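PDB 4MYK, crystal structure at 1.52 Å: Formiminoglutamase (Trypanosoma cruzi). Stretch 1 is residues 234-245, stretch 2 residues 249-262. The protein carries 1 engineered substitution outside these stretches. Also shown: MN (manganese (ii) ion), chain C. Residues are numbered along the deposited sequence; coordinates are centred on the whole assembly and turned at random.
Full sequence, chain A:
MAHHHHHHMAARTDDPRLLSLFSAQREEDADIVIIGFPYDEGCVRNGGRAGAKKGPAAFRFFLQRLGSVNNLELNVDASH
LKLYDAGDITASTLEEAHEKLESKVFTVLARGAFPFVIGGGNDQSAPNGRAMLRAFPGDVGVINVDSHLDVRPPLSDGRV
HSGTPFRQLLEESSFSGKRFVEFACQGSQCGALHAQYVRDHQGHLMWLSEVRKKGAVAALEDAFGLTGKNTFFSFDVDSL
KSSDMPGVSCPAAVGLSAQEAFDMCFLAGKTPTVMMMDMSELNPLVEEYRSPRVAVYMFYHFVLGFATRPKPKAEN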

# COMPACT_ATOMS: atom_id res chain seq x y z
N SER A 234 5.84 -14.82 -18.40
CA SER A 234 4.39 -14.80 -18.17
C SER A 234 4.09 -14.12 -16.83
O SER A 234 4.42 -14.65 -15.77
N PHE A 235 3.45 -12.96 -16.90
CA PHE A 235 3.26 -12.15 -15.70
C PHE A 235 1.80 -12.00 -15.28
O PHE A 235 1.13 -11.09 -15.75
N ASP A 236 1.33 -12.87 -14.39
CA ASP A 236 0.00 -12.71 -13.81
C ASP A 236 0.06 -11.53 -12.85
O ASP A 236 0.83 -11.56 -11.90
N VAL A 237 -0.73 -10.50 -13.10
CA VAL A 237 -0.63 -9.29 -12.29
C VAL A 237 -1.27 -9.40 -10.89
O VAL A 237 -1.09 -8.52 -10.04
N ASP A 238 -1.99 -10.50 -10.64
CA ASP A 238 -2.52 -10.75 -9.30
C ASP A 238 -1.43 -11.31 -8.37
O ASP A 238 -1.70 -11.74 -7.25
N SER A 239 -0.19 -11.29 -8.87
CA SER A 239 0.99 -11.60 -8.06
C SER A 239 1.49 -10.35 -7.31
O SER A 239 2.41 -10.43 -6.49
N LEU A 240 0.92 -9.19 -7.63
CA LEU A 240 1.21 -7.96 -6.91
C LEU A 240 0.20 -7.79 -5.78
O LEU A 240 -0.94 -8.22 -5.90
N LYS A 241 0.63 -7.14 -4.71
CA LYS A 241 -0.27 -6.83 -3.61
C LYS A 241 -1.39 -5.90 -4.08
O LYS A 241 -1.17 -4.96 -4.84
N SER A 242 -2.61 -6.19 -3.63
CA SER A 242 -3.77 -5.40 -4.01
C SER A 242 -3.69 -3.95 -3.52
O SER A 242 -4.45 -3.11 -3.98
N SER A 243 -2.79 -3.66 -2.59
CA SER A 243 -2.60 -2.27 -2.19
C SER A 243 -2.07 -1.42 -3.37
O SER A 243 -2.43 -0.25 -3.51
N ASP A 244 -1.22 -2.03 -4.20
CA ASP A 244 -0.72 -1.43 -5.45
C ASP A 244 -1.55 -1.81 -6.67
O ASP A 244 -1.69 -1.03 -7.62
N MET A 245 -2.08 -3.03 -6.66
CA MET A 245 -2.70 -3.60 -7.85
C MET A 245 -4.04 -4.23 -7.49
O MET A 245 -4.17 -5.44 -7.47
N SER A 249 -8.71 -10.10 -10.98
CA SER A 249 -9.85 -10.96 -10.69
C SER A 249 -9.69 -11.60 -9.31
O SER A 249 -10.67 -11.79 -8.58
N CYS A 250 -8.46 -11.92 -8.95
CA CYS A 250 -8.16 -12.50 -7.64
C CYS A 250 -7.18 -11.61 -6.89
O CYS A 250 -5.98 -11.88 -6.88
N PRO A 251 -7.69 -10.53 -6.27
CA PRO A 251 -6.85 -9.57 -5.53
C PRO A 251 -5.99 -10.22 -4.43
O PRO A 251 -6.47 -11.06 -3.64
N ALA A 252 -4.72 -9.83 -4.40
CA ALA A 252 -3.76 -10.42 -3.47
C ALA A 252 -3.62 -9.58 -2.22
O ALA A 252 -3.49 -8.35 -2.30
N ALA A 253 -3.64 -10.24 -1.06
CA ALA A 253 -3.41 -9.54 0.20
C ALA A 253 -1.95 -9.13 0.32
O ALA A 253 -1.65 -7.97 0.61
N VAL A 254 -1.05 -10.09 0.12
CA VAL A 254 0.38 -9.80 0.02
C VAL A 254 0.86 -10.13 -1.40
O VAL A 254 0.14 -10.75 -2.18
N GLY A 255 2.08 -9.70 -1.71
CA GLY A 255 2.66 -9.93 -3.02
C GLY A 255 3.60 -8.83 -3.46
O GLY A 255 3.98 -7.95 -2.69
N LEU A 256 3.96 -8.87 -4.74
CA LEU A 256 4.97 -7.98 -5.28
C LEU A 256 4.50 -6.54 -5.24
O LEU A 256 3.33 -6.26 -5.46
N SER A 257 5.41 -5.62 -4.97
CA SER A 257 5.04 -4.22 -5.06
C SER A 257 5.11 -3.76 -6.52
O SER A 257 5.70 -4.44 -7.37
N ALA A 258 4.50 -2.62 -6.81
CA ALA A 258 4.54 -2.08 -8.15
C ALA A 258 5.99 -1.83 -8.60
O ALA A 258 6.36 -2.18 -9.72
N GLN A 259 6.82 -1.26 -7.73
CA GLN A 259 8.24 -1.01 -8.05
C GLN A 259 8.99 -2.30 -8.40
O GLN A 259 9.80 -2.33 -9.33
N GLU A 260 8.75 -3.36 -7.63
CA GLU A 260 9.35 -4.66 -7.91
C GLU A 260 8.93 -5.16 -9.28
O GLU A 260 9.76 -5.61 -10.06
N ALA A 261 7.63 -5.06 -9.56
CA ALA A 261 7.08 -5.43 -10.86
C ALA A 261 7.80 -4.69 -11.99
O ALA A 261 8.29 -5.32 -12.93
N PHE A 262 7.88 -3.37 -11.89
CA PHE A 262 8.60 -2.56 -12.88
C PHE A 262 10.04 -3.02 -13.02
O PHE A 262 10.52 -3.25 -14.13

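Packing of residues 234-245 against 249-262 in the formiminoglutamase of Trypanosoma cruzi. Phe235 (chi1 t) points toward the second stretch, and its CZ lies 4.1 Å from both Leu256 CD1 and Ala261 CB, an apolar cluster that ties the strand to the first turn of the helix. Asp236 (t) stays clear of the partner stretch: its OD2 binds the manganese ion MN at 2.3 Å, while its OD1 accepts from Asp238 N at 2.8 Å. Asp238 (p) chelates the same MN through OD1 at 2.3 Å and OD2 at 2.4 Å; a further ligand is a water. Its CB also rests 3.3 Å from Cys250 O, and a second water bridges Asp238 OD2 (2.5 Å) to Cys250 N (2.8 Å). Ser239 (p) turns its OG back to Asp236 O at 2.7 Å, leaving its carbonyl to accept from Leu256 N (Ser239 O to Leu256 N, 2.8 Å). Gly255 fits beside this carbonyl because it lacks a CB; one would clash with Ser239 O. Leu240 (m, p) extends CD2 to within 4.0 Å of Ala261 CB, and its CG lies 4.3 Å from CB of Leu256 (m, t). Its carbonyl and that of Met245 receive a water that accepts from Ala252 N; Ala252 CB, pointing inward, sits 3.3 Å from Leu240 O. Lys241 (chi1 p) lays its aliphatic chain along the loop, with CD 3.5 Å from Gly255 O, as its backbone N donates to Leu256 O at 2.9 Å. Ser242 (p) points inward and grips one carbonyl twice, N to Ala252 O at 2.7 Å and OG to Ala252 O at 2.6 Å. Asp244 (m) finishes the contact at the helix start: OD2 accepts from Ala258 N at 2.9 Å, beside Ser257 (p), whose OG caps the helix through a weak bond from Glu260 N to Ser257 OG, 3.3 Å.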

# COMPACT_ATOMS: atom_id res chain seq x y z
CB SER A 234 3.83 -16.22 -18.17
OG SER A 234 2.41 -16.23 -18.17
CB PHE A 235 3.85 -10.75 -15.90
CG PHE A 235 4.34 -10.12 -14.63
CD1 PHE A 235 3.56 -10.13 -13.49
CD2 PHE A 235 5.59 -9.52 -14.57
CE1 PHE A 235 4.01 -9.55 -12.32
CE2 PHE A 235 6.05 -8.93 -13.40
CZ PHE A 235 5.26 -8.95 -12.28
CB ASP A 236 -0.43 -13.97 -13.08
CG ASP A 236 -1.84 -13.87 -12.49
OD1 ASP A 236 -2.34 -12.76 -12.23
OD2 ASP A 236 -2.46 -14.93 -12.30
CB VAL A 237 -1.10 -8.02 -13.05
CG1 VAL A 237 -0.21 -7.76 -14.25
CG2 VAL A 237 -2.55 -8.15 -13.48
CB ASP A 238 -3.78 -11.63 -9.33
CG ASP A 238 -3.50 -13.10 -9.58
OD1 ASP A 238 -2.34 -13.55 -9.38
OD2 ASP A 238 -4.45 -13.82 -9.96
CB SER A 239 2.10 -12.14 -8.95
OG SER A 239 2.51 -11.14 -9.86
CB LEU A 240 1.12 -6.74 -7.82
CG LEU A 240 2.20 -6.41 -8.86
CD1 LEU A 240 2.27 -7.45 -9.97
CD2 LEU A 240 1.91 -5.02 -9.42
CB LYS A 241 0.51 -6.17 -2.48
CG LYS A 241 1.24 -4.94 -2.92
CD LYS A 241 2.54 -4.79 -2.17
CE LYS A 241 2.31 -4.26 -0.78
NZ LYS A 241 3.61 -4.16 -0.07
CB SER A 242 -5.07 -6.05 -3.52
OG SER A 242 -5.05 -6.31 -2.12
CB SER A 243 -1.67 -2.15 -0.98
OG SER A 243 -0.36 -2.59 -1.27
CB ASP A 244 0.72 -1.87 -5.72
CG ASP A 244 1.71 -1.16 -4.87
OD1 ASP A 244 1.41 -0.05 -4.41
OD2 ASP A 244 2.80 -1.72 -4.65
CB MET A 245 -1.75 -4.64 -8.45
CG MET A 245 -2.06 -5.06 -9.88
SD MET A 245 -2.07 -3.64 -10.99
CE MET A 245 -1.35 -4.36 -12.46
CB SER A 249 -10.02 -12.04 -11.77
OG SER A 249 -9.87 -11.48 -13.08
CB CYS A 250 -7.57 -13.90 -7.80
SG CYS A 250 -8.73 -15.13 -8.50
CB PRO A 251 -7.88 -8.60 -4.93
CG PRO A 251 -9.05 -8.66 -5.89
CD PRO A 251 -9.10 -10.09 -6.34
CB ALA A 252 -2.40 -10.59 -4.15
CB ALA A 253 -3.84 -10.40 1.38
CB VAL A 254 1.23 -10.59 1.04
CG1 VAL A 254 1.01 -10.06 2.44
CG2 VAL A 254 0.93 -12.07 0.97
CB LEU A 256 5.31 -8.39 -6.72
CG LEU A 256 5.93 -9.78 -6.94
CD1 LEU A 256 5.99 -10.09 -8.41
CD2 LEU A 256 7.32 -9.90 -6.28
CB SER A 257 5.95 -3.36 -4.18
OG SER A 257 7.27 -3.35 -4.68
CB ALA A 258 3.67 -0.79 -8.26
CB GLN A 259 8.95 -0.29 -6.91
CG GLN A 259 10.31 0.28 -7.29
CD GLN A 259 10.24 1.19 -8.52
OE1 GLN A 259 9.56 2.23 -8.50
NE2 GLN A 259 10.93 0.81 -9.58
CB GLU A 260 8.94 -5.67 -6.84
CG GLU A 260 9.57 -5.41 -5.48
CD GLU A 260 9.04 -6.37 -4.44
OE1 GLU A 260 7.81 -6.63 -4.46
OE2 GLU A 260 9.84 -6.87 -3.62
CB ALA A 261 5.59 -5.14 -10.90
CB PHE A 262 8.63 -1.09 -12.45
CG PHE A 262 7.29 -0.46 -12.36
CD1 PHE A 262 6.16 -1.13 -12.78
CD2 PHE A 262 7.16 0.83 -11.87
CE1 PHE A 262 4.91 -0.54 -12.70
CE2 PHE A 262 5.93 1.43 -11.78
CZ PHE A 262 4.80 0.75 -12.20
MN MN C . -2.92 -15.62 -10.20
O HOH W 1 -6.57 -12.71 -10.84
O HOH W 2 -3.94 -13.38 -5.32
O HOH W 3 -3.69 -8.19 -6.37
O HOH W 4 -2.45 -5.31 0.05
O HOH W 5 -4.26 -17.32 -11.24